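PDB 4AWU: oxidoreductase, fmn-binding from Shewanella oneidensis, which probably acts as an FMN-dependent oxidoreductase of the Old Yellow Enzyme family, reducing carbon-carbon double bonds with electrons from a nicotinamide cofactor. Local coordinates for residues Pro24-Arg29 with Ala69-Ile74; His39-Tyr44 with Ala81-Val86. The protein carries 1 engineered substitution. All coordinates share one frame; numbering follows the deposited sequence.

Contact 1 of 2, residues Pro24-Arg29 with Ala69-Ile74; sequences PLTRSR and AWTPGI. Engineered in segment 24-29: Leu25 (natural residue Met). With FMN (flavin mononucleotide), chain B; 4CH (4-chlorophenol), chain E; 4CH (4-chlorophenol), chain D.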
loop_
_atom_site.group_PDB
_atom_site.type_symbol
_atom_site.label_atom_id
_atom_site.label_comp_id
_atom_site.label_asym_id
_atom_site.label_seq_id
_atom_site.Cartn_x
_atom_site.Cartn_y
_atom_site.Cartn_z
ATOM N N PRO A 24 0.814 -1.110 4.933
ATOM C CA PRO A 24 1.045 -2.294 4.107
ATOM C C PRO A 24 2.474 -2.785 4.245
ATOM O O PRO A 24 3.413 -1.999 4.105
ATOM C CB PRO A 24 0.799 -1.790 2.683
ATOM C CG PRO A 24 0.018 -0.545 2.828
ATOM C CD PRO A 24 0.401 0.058 4.139
ATOM N N LEU A 25 2.630 -4.075 4.519
ATOM C CA LEU A 25 3.947 -4.678 4.642
ATOM C C LEU A 25 3.971 -6.028 3.936
ATOM O O LEU A 25 3.528 -7.038 4.479
ATOM C CB LEU A 25 4.327 -4.843 6.114
ATOM C CG LEU A 25 4.426 -3.544 6.914
ATOM C CD1 LEU A 25 4.259 -3.840 8.394
ATOM C CD2 LEU A 25 5.749 -2.827 6.651
ATOM N N THR A 26 4.478 -6.023 2.710
ATOM C CA THR A 26 4.712 -7.233 1.943
ATOM C C THR A 26 5.583 -8.193 2.738
ATOM O O THR A 26 6.685 -7.842 3.154
ATOM C CB THR A 26 5.391 -6.891 0.603
ATOM O OG1 THR A 26 4.465 -6.172 -0.219
ATOM C CG2 THR A 26 5.849 -8.143 -0.125
ATOM N N ARG A 27 5.069 -9.399 2.964
ATOM C CA ARG A 27 5.816 -10.432 3.672
ATOM C C ARG A 27 6.014 -11.667 2.793
ATOM O O ARG A 27 6.749 -12.583 3.151
ATOM C CB ARG A 27 5.100 -10.813 4.967
ATOM C CG ARG A 27 4.732 -9.632 5.855
ATOM C CD ARG A 27 5.939 -8.760 6.202
ATOM N NE ARG A 27 7.013 -9.544 6.803
ATOM C CZ ARG A 27 7.063 -9.892 8.085
ATOM N NH1 ARG A 27 6.106 -9.519 8.922
ATOM N NH2 ARG A 27 8.073 -10.617 8.534
ATOM N N SER A 28 5.348 -11.687 1.644
ATOM C CA SER A 28 5.521 -12.771 0.679
ATOM C C SER A 28 5.426 -14.150 1.337
ATOM O O SER A 28 6.306 -14.997 1.175
ATOM C CB SER A 28 6.859 -12.603 -0.036
ATOM O OG SER A 28 6.960 -11.291 -0.559
ATOM N N ARG A 29 4.341 -14.370 2.068
ATOM C CA ARG A 29 4.116 -15.632 2.757
ATOM C C ARG A 29 2.949 -16.386 2.124
ATOM O O ARG A 29 2.493 -17.386 2.671
ATOM C CB ARG A 29 3.805 -15.390 4.239
ATOM C CG ARG A 29 4.917 -14.719 5.056
ATOM C CD ARG A 29 6.212 -15.505 4.984
ATOM N NE ARG A 29 7.003 -15.454 6.218
ATOM C CZ ARG A 29 7.815 -14.461 6.570
ATOM N NH1 ARG A 29 7.946 -13.383 5.811
ATOM N NH2 ARG A 29 8.503 -14.544 7.697
ATOM N N ALA A 69 7.469 -12.828 -6.075
ATOM C CA ALA A 69 7.066 -14.181 -5.721
ATOM C C ALA A 69 6.337 -14.201 -4.389
ATOM O O ALA A 69 6.733 -13.519 -3.441
ATOM C CB ALA A 69 8.276 -15.104 -5.660
ATOM N N TRP A 70 5.263 -14.978 -4.339
ATOM C CA TRP A 70 4.598 -15.335 -3.089
ATOM C C TRP A 70 3.804 -14.209 -2.441
ATOM O O TRP A 70 3.439 -14.312 -1.271
ATOM C CB TRP A 70 5.611 -15.862 -2.074
ATOM C CG TRP A 70 6.626 -16.789 -2.653
ATOM C CD1 TRP A 70 6.435 -17.707 -3.645
ATOM C CD2 TRP A 70 8.002 -16.879 -2.283
ATOM N NE1 TRP A 70 7.609 -18.370 -3.909
ATOM C CE2 TRP A 70 8.588 -17.876 -3.088
ATOM C CE3 TRP A 70 8.798 -16.216 -1.347
ATOM C CZ2 TRP A 70 9.930 -18.223 -2.983
ATOM C CZ3 TRP A 70 10.127 -16.561 -1.247
ATOM C CH2 TRP A 70 10.680 -17.556 -2.058
ATOM N N THR A 71 3.523 -13.139 -3.178
ATOM C CA THR A 71 2.625 -12.115 -2.651
ATOM C C THR A 71 1.193 -12.585 -2.877
ATOM O O THR A 71 0.903 -13.224 -3.886
ATOM C CB THR A 71 2.865 -10.732 -3.292
ATOM O OG1 THR A 71 2.649 -10.797 -4.706
ATOM C CG2 THR A 71 4.284 -10.265 -3.019
ATOM N N PRO A 72 0.294 -12.289 -1.925
ATOM C CA PRO A 72 -1.086 -12.771 -2.019
ATOM C C PRO A 72 -1.888 -12.024 -3.069
ATOM O O PRO A 72 -1.769 -10.802 -3.186
ATOM C CB PRO A 72 -1.650 -12.467 -0.632
ATOM C CG PRO A 72 -0.881 -11.267 -0.188
ATOM C CD PRO A 72 0.515 -11.503 -0.697
ATOM N N GLY A 73 -2.707 -12.750 -3.819
ATOM C CA GLY A 73 -3.591 -12.127 -4.783
ATOM C C GLY A 73 -4.962 -11.871 -4.187
ATOM O O GLY A 73 -5.259 -12.290 -3.066
ATOM N N ILE A 74 -5.812 -11.182 -4.941
ATOM C CA ILE A 74 -7.163 -10.909 -4.479
ATOM C C ILE A 74 -8.159 -11.010 -5.632
ATOM O O ILE A 74 -9.146 -10.278 -5.678
ATOM C CB ILE A 74 -7.240 -9.536 -3.781
ATOM C CG1 ILE A 74 -8.595 -9.343 -3.097
ATOM C CG2 ILE A 74 -6.948 -8.401 -4.760
ATOM C CD1 ILE A 74 -8.566 -8.302 -2.004
HETATM N N1 FMN B . 4.324 -0.087 1.383
HETATM C C2 FMN B . 3.254 -0.312 0.551
HETATM O O2 FMN B . 2.611 0.655 0.144
HETATM N N3 FMN B . 2.910 -1.597 0.176
HETATM C C4 FMN B . 3.682 -2.669 0.576
HETATM O O4 FMN B . 3.281 -3.818 0.390
HETATM C C4A FMN B . 4.751 -2.439 1.433
HETATM N N5 FMN B . 5.521 -3.486 1.859
HETATM C C5A FMN B . 6.592 -3.265 2.688
HETATM C C6 FMN B . 7.310 -4.353 3.160
HETATM C C7 FMN B . 8.360 -4.162 4.048
HETATM C C7M FMN B . 9.114 -5.362 4.537
HETATM C C8 FMN B . 8.715 -2.868 4.428
HETATM C C8M FMN B . 9.819 -2.643 5.420
HETATM C C9 FMN B . 7.978 -1.781 3.970
HETATM C C9A FMN B . 6.887 -1.981 3.127
HETATM N N10 FMN B . 6.157 -0.913 2.644
HETATM C C10 FMN B . 5.084 -1.144 1.815
HETATM C "C1'" FMN B . 6.392 0.478 3.151
HETATM C "C2'" FMN B . 5.804 0.568 4.560
HETATM O "O2'" FMN B . 4.400 0.437 4.476
HETATM C "C3'" FMN B . 6.142 1.883 5.259
HETATM O "O3'" FMN B . 5.523 2.950 4.573
HETATM C "C4'" FMN B . 7.655 2.089 5.334
HETATM O "O4'" FMN B . 8.270 0.931 5.862
HETATM C "C5'" FMN B . 8.057 3.287 6.192
HETATM O "O5'" FMN B . 7.513 3.182 7.490
HETATM P P FMN B . 8.424 2.718 8.740
HETATM O O1P FMN B . 8.805 1.272 8.520
HETATM O O2P FMN B . 9.670 3.568 8.806
HETATM O O3P FMN B . 7.615 2.887 10.000
HETATM CL CL9 4CH E . 13.767 -11.870 -0.627
HETATM C C4 4CH E . 12.184 -11.788 -1.312
HETATM C C5 4CH E . 11.481 -12.956 -1.575
HETATM C C6 4CH E . 10.200 -12.884 -2.103
HETATM C C1 4CH E . 9.635 -11.645 -2.366
HETATM O O7 4CH E . 8.355 -11.572 -2.862
HETATM C C2 4CH E . 10.335 -10.478 -2.106
HETATM C C3 4CH E . 11.614 -10.550 -1.576
HETATM CL CL9 4CH D . 8.708 -4.865 -0.040
HETATM C C4 4CH D . 7.747 -3.535 -0.567
HETATM C C5 4CH D . 6.661 -3.785 -1.381
HETATM C C6 4CH D . 5.869 -2.736 -1.808
HETATM C C1 4CH D . 6.171 -1.442 -1.426
HETATM O O7 4CH D . 5.366 -0.420 -1.856
HETATM C C2 4CH D . 7.262 -1.185 -0.607
HETATM C C3 4CH D . 8.057 -2.238 -0.179
#
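Two irregular loops come together at Ser28 and Thr71, whose CA atoms lie 4.5 Å apart, and no hydrogen bond joins them. They follow strands 20-22 and 53-60, the first two strands of a TIM barrel, and help to line the FMN and phenol pockets. Ser28 CA makes a C-H...O contact with Trp70 O at 3.2 Å. The backbone of Ser28 is in the left-handed helical region. Its OG lies anti to the carbonyl carbon (chi1 -52°), which carries the hydroxyl to the phenol bound beside Trp70. Ser28 OG donates to O7 of that 4-chlorophenol, and O7 in turn donates to Ala69 O at 2.6 Å. Both loops thus grip one phenol oxygen. The benzene part of the Trp70 indole meets the same phenol ring through CE3 and CZ3 and also lies obliquely near Ser28 O. Its NE1 is hydrogen-bonded to Asp134. With the indole replaced by an alanine, Asp134 would probably lose this donor and one side of the phenol would be uncovered. Nearer the flavin, Thr26 CG2 meets Thr71 CG2 at 3.9 Å, methyl against methyl. Thr71 OG1 turns instead to Gln60 and the carbonyl of Tyr68. The second phenol, held by His181 and Asn184, passes its C5 3.4 Å from Thr26 OG1. Leu25, an engineered residue in place of Met, sets CD2 against flavin C9 and C8. Thr26 holds the flavin with two bonds: OG1 donates to O4, and the backbone N donates to N5 at 2.9 Å, nearly straight at 164°.

Contact 2 of 2, residues His39-Tyr44 with Ala81-Val86; sequences HMMAIY and AGWRIV. With 4CH (4-chlorophenol), chain F.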
loop_
_atom_site.group_PDB
_atom_site.type_symbol
_atom_site.label_atom_id
_atom_site.label_comp_id
_atom_site.label_asym_id
_atom_site.label_seq_id
_atom_site.Cartn_x
_atom_site.Cartn_y
_atom_site.Cartn_z
ATOM N N HIS A 39 -3.228 -19.217 6.780
ATOM C CA HIS A 39 -3.413 -19.245 8.223
ATOM C C HIS A 39 -2.382 -18.409 8.978
ATOM O O HIS A 39 -2.736 -17.651 9.874
ATOM C CB HIS A 39 -3.370 -20.686 8.729
ATOM C CG HIS A 39 -3.534 -20.805 10.210
ATOM N ND1 HIS A 39 -4.733 -20.564 10.847
ATOM C CD2 HIS A 39 -2.650 -21.134 11.182
ATOM C CE1 HIS A 39 -4.582 -20.745 12.146
ATOM N NE2 HIS A 39 -3.328 -21.092 12.377
ATOM N N MET A 40 -1.108 -18.551 8.630
ATOM C CA MET A 40 -0.069 -17.824 9.349
ATOM C C MET A 40 -0.247 -16.323 9.141
ATOM O O MET A 40 0.059 -15.523 10.026
ATOM C CB MET A 40 1.331 -18.282 8.924
ATOM C CG MET A 40 1.751 -17.918 7.516
ATOM S SD MET A 40 3.456 -18.427 7.189
ATOM C CE MET A 40 3.315 -20.212 7.294
ATOM N N MET A 41 -0.760 -15.937 7.976
ATOM C CA MET A 41 -1.026 -14.527 7.718
ATOM C C MET A 41 -2.182 -14.037 8.581
ATOM O O MET A 41 -2.135 -12.935 9.121
ATOM C CB MET A 41 -1.315 -14.296 6.237
ATOM C CG MET A 41 -0.088 -14.462 5.360
ATOM S SD MET A 41 -0.494 -14.558 3.613
ATOM C CE MET A 41 -1.354 -13.008 3.364
ATOM N N ALA A 42 -3.217 -14.860 8.722
ATOM C CA ALA A 42 -4.347 -14.506 9.572
ATOM C C ALA A 42 -3.889 -14.307 11.015
ATOM O O ALA A 42 -4.280 -13.340 11.672
ATOM C CB ALA A 42 -5.427 -15.577 9.496
ATOM N N ILE A 43 -3.048 -15.216 11.501
ATOM C CA ILE A 43 -2.505 -15.106 12.848
ATOM C C ILE A 43 -1.687 -13.823 12.968
ATOM O O ILE A 43 -1.841 -13.050 13.912
ATOM C CB ILE A 43 -1.588 -16.299 13.188
ATOM C CG1 ILE A 43 -2.376 -17.614 13.171
ATOM C CG2 ILE A 43 -0.913 -16.084 14.532
ATOM C CD1 ILE A 43 -3.576 -17.632 14.089
ATOM N N TYR A 44 -0.820 -13.617 11.985
ATOM C CA TYR A 44 0.078 -12.471 11.935
ATOM C C TYR A 44 -0.664 -11.141 12.019
ATOM O O TYR A 44 -0.295 -10.265 12.793
ATOM C CB TYR A 44 0.885 -12.565 10.647
ATOM C CG TYR A 44 1.535 -11.297 10.150
ATOM C CD1 TYR A 44 2.654 -10.766 10.775
ATOM C CD2 TYR A 44 1.057 -10.661 9.018
ATOM C CE1 TYR A 44 3.264 -9.623 10.298
ATOM C CE2 TYR A 44 1.660 -9.521 8.526
ATOM C CZ TYR A 44 2.762 -9.005 9.170
ATOM O OH TYR A 44 3.371 -7.877 8.686
ATOM N N ALA A 81 -11.237 -16.176 -0.333
ATOM C CA ALA A 81 -11.530 -16.969 0.858
ATOM C C ALA A 81 -10.388 -16.891 1.861
ATOM O O ALA A 81 -10.616 -16.765 3.063
ATOM C CB ALA A 81 -11.803 -18.413 0.478
ATOM N N GLY A 82 -9.160 -16.968 1.363
ATOM C CA GLY A 82 -7.988 -16.836 2.215
ATOM C C GLY A 82 -7.953 -15.503 2.936
ATOM O O GLY A 82 -7.648 -15.436 4.130
ATOM N N TRP A 83 -8.254 -14.427 2.213
ATOM C CA TRP A 83 -8.304 -13.107 2.828
ATOM C C TRP A 83 -9.444 -13.021 3.833
ATOM O O TRP A 83 -9.327 -12.344 4.846
ATOM C CB TRP A 83 -8.467 -12.011 1.772
ATOM C CG TRP A 83 -7.177 -11.534 1.181
ATOM C CD1 TRP A 83 -6.863 -11.461 -0.142
ATOM C CD2 TRP A 83 -6.027 -11.055 1.893
ATOM N NE1 TRP A 83 -5.593 -10.963 -0.303
ATOM C CE2 TRP A 83 -5.058 -10.706 0.931
ATOM C CE3 TRP A 83 -5.725 -10.886 3.246
ATOM C CZ2 TRP A 83 -3.806 -10.202 1.281
ATOM C CZ3 TRP A 83 -4.480 -10.381 3.593
ATOM C CH2 TRP A 83 -3.538 -10.046 2.612
ATOM N N ARG A 84 -10.547 -13.706 3.552
ATOM C CA ARG A 84 -11.696 -13.686 4.455
ATOM C C ARG A 84 -11.328 -14.207 5.844
ATOM O O ARG A 84 -11.740 -13.654 6.863
ATOM C CB ARG A 84 -12.860 -14.491 3.860
ATOM C CG ARG A 84 -13.939 -14.877 4.864
ATOM C CD ARG A 84 -14.654 -13.667 5.451
ATOM N NE ARG A 84 -15.554 -13.035 4.491
ATOM C CZ ARG A 84 -16.459 -12.111 4.804
ATOM N NH1 ARG A 84 -16.599 -11.703 6.059
ATOM N NH2 ARG A 84 -17.233 -11.592 3.858
ATOM N N ILE A 85 -10.535 -15.265 5.888
ATOM C CA ILE A 85 -10.112 -15.807 7.169
ATOM C C ILE A 85 -9.221 -14.798 7.889
ATOM O O ILE A 85 -9.283 -14.658 9.114
ATOM C CB ILE A 85 -9.401 -17.154 6.998
ATOM C CG1 ILE A 85 -10.424 -18.213 6.576
ATOM C CG2 ILE A 85 -8.716 -17.568 8.296
ATOM C CD1 ILE A 85 -9.818 -19.512 6.118
ATOM N N VAL A 86 -8.404 -14.080 7.124
ATOM C CA VAL A 86 -7.585 -13.019 7.697
ATOM C C VAL A 86 -8.461 -11.918 8.290
ATOM O O VAL A 86 -8.276 -11.523 9.436
ATOM C CB VAL A 86 -6.636 -12.393 6.656
ATOM C CG1 VAL A 86 -5.932 -11.181 7.252
ATOM C CG2 VAL A 86 -5.622 -13.417 6.171
HETATM CL CL9 4CH F . -15.289 -17.204 8.716
HETATM C C4 4CH F . -16.316 -16.621 7.456
HETATM C C5 4CH F . -16.313 -17.238 6.212
HETATM C C6 4CH F . -17.140 -16.767 5.202
HETATM C C1 4CH F . -17.967 -15.677 5.441
HETATM O O7 4CH F . -18.790 -15.203 4.445
HETATM C C2 4CH F . -17.968 -15.060 6.685
HETATM C C3 4CH F . -17.142 -15.533 7.693
#
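Ala42 and Val86 form the closest point, with their CA atoms only 4.0 Å apart. The small methyl of Ala42 allows this approach. Its CB sits 3.8 Å from Val86 CA, against the backbone of the second helix. In return Val86 CG2 reaches over to the first helix, 3.8 Å from Ala42 N. That branch lies anti to the carbonyl carbon of Val86, while CG1 is anti to the backbone N (chi1 173°). Toward solvent, Ile85 brings CG2 to 4.0 Å from Ala42 CB. On the inner side, Met41 crosses Trp83 obliquely. The Met41 chain bends at chi3 (58°), and its methyl CE reaches the far corner of the indole, 3.8 Å from Trp83 CH2 and a little farther from CZ3. All of these contacts are apolar.

Segments 39-44 and 81-86 belong to helices 39-47 and 77-93, the first two helices of the outer layer of the TIM barrel. Each follows a barrel strand, 20-22 and 53-60 respectively. The two segments run roughly parallel, with axes 8.6 Å apart and a crossing angle of -29°.

Further out, several partners fix the indole of Trp83: NE1 donates to Thr59 OG1 on strand 53-60, and Phe175 meets the ring edge-to-face. Asn38 accepts a hydrogen bond from Met41 N through OD1, in the first turn of helix 39-47. Arg84 bends at chi2 and chi3 and lays a face of its guanidinium over a third 4-chlorophenol, whose C2 lies 3.4 Å from the guanidinium plane. Arg84 NH1 is paired with Glu88 in a salt bridge.

Overall arrangement
The two contacts join the first two beta-alpha units of the barrel at different levels. In contact 1 the loops after strands 20-22 and 53-60 meet; in contact 2 the helices that follow those loops meet. Both are mainly buried; contact 1 lies about 11 Å from the chain centre, contact 2 about 18 Å out, with Ile85 exposed at its outer side. Contact 1 has C-H...O and van der Waals contacts, with hydrogen bonds through the phenol and to the flavin; contact 2 is apolar. Their segments alternate along the chain and meet directly: Pro72 packs on Trp83 and Met41, Gly73 O bonds weakly to the Trp83 indole, and Arg27 NH1 probably bonds to Tyr44 OH.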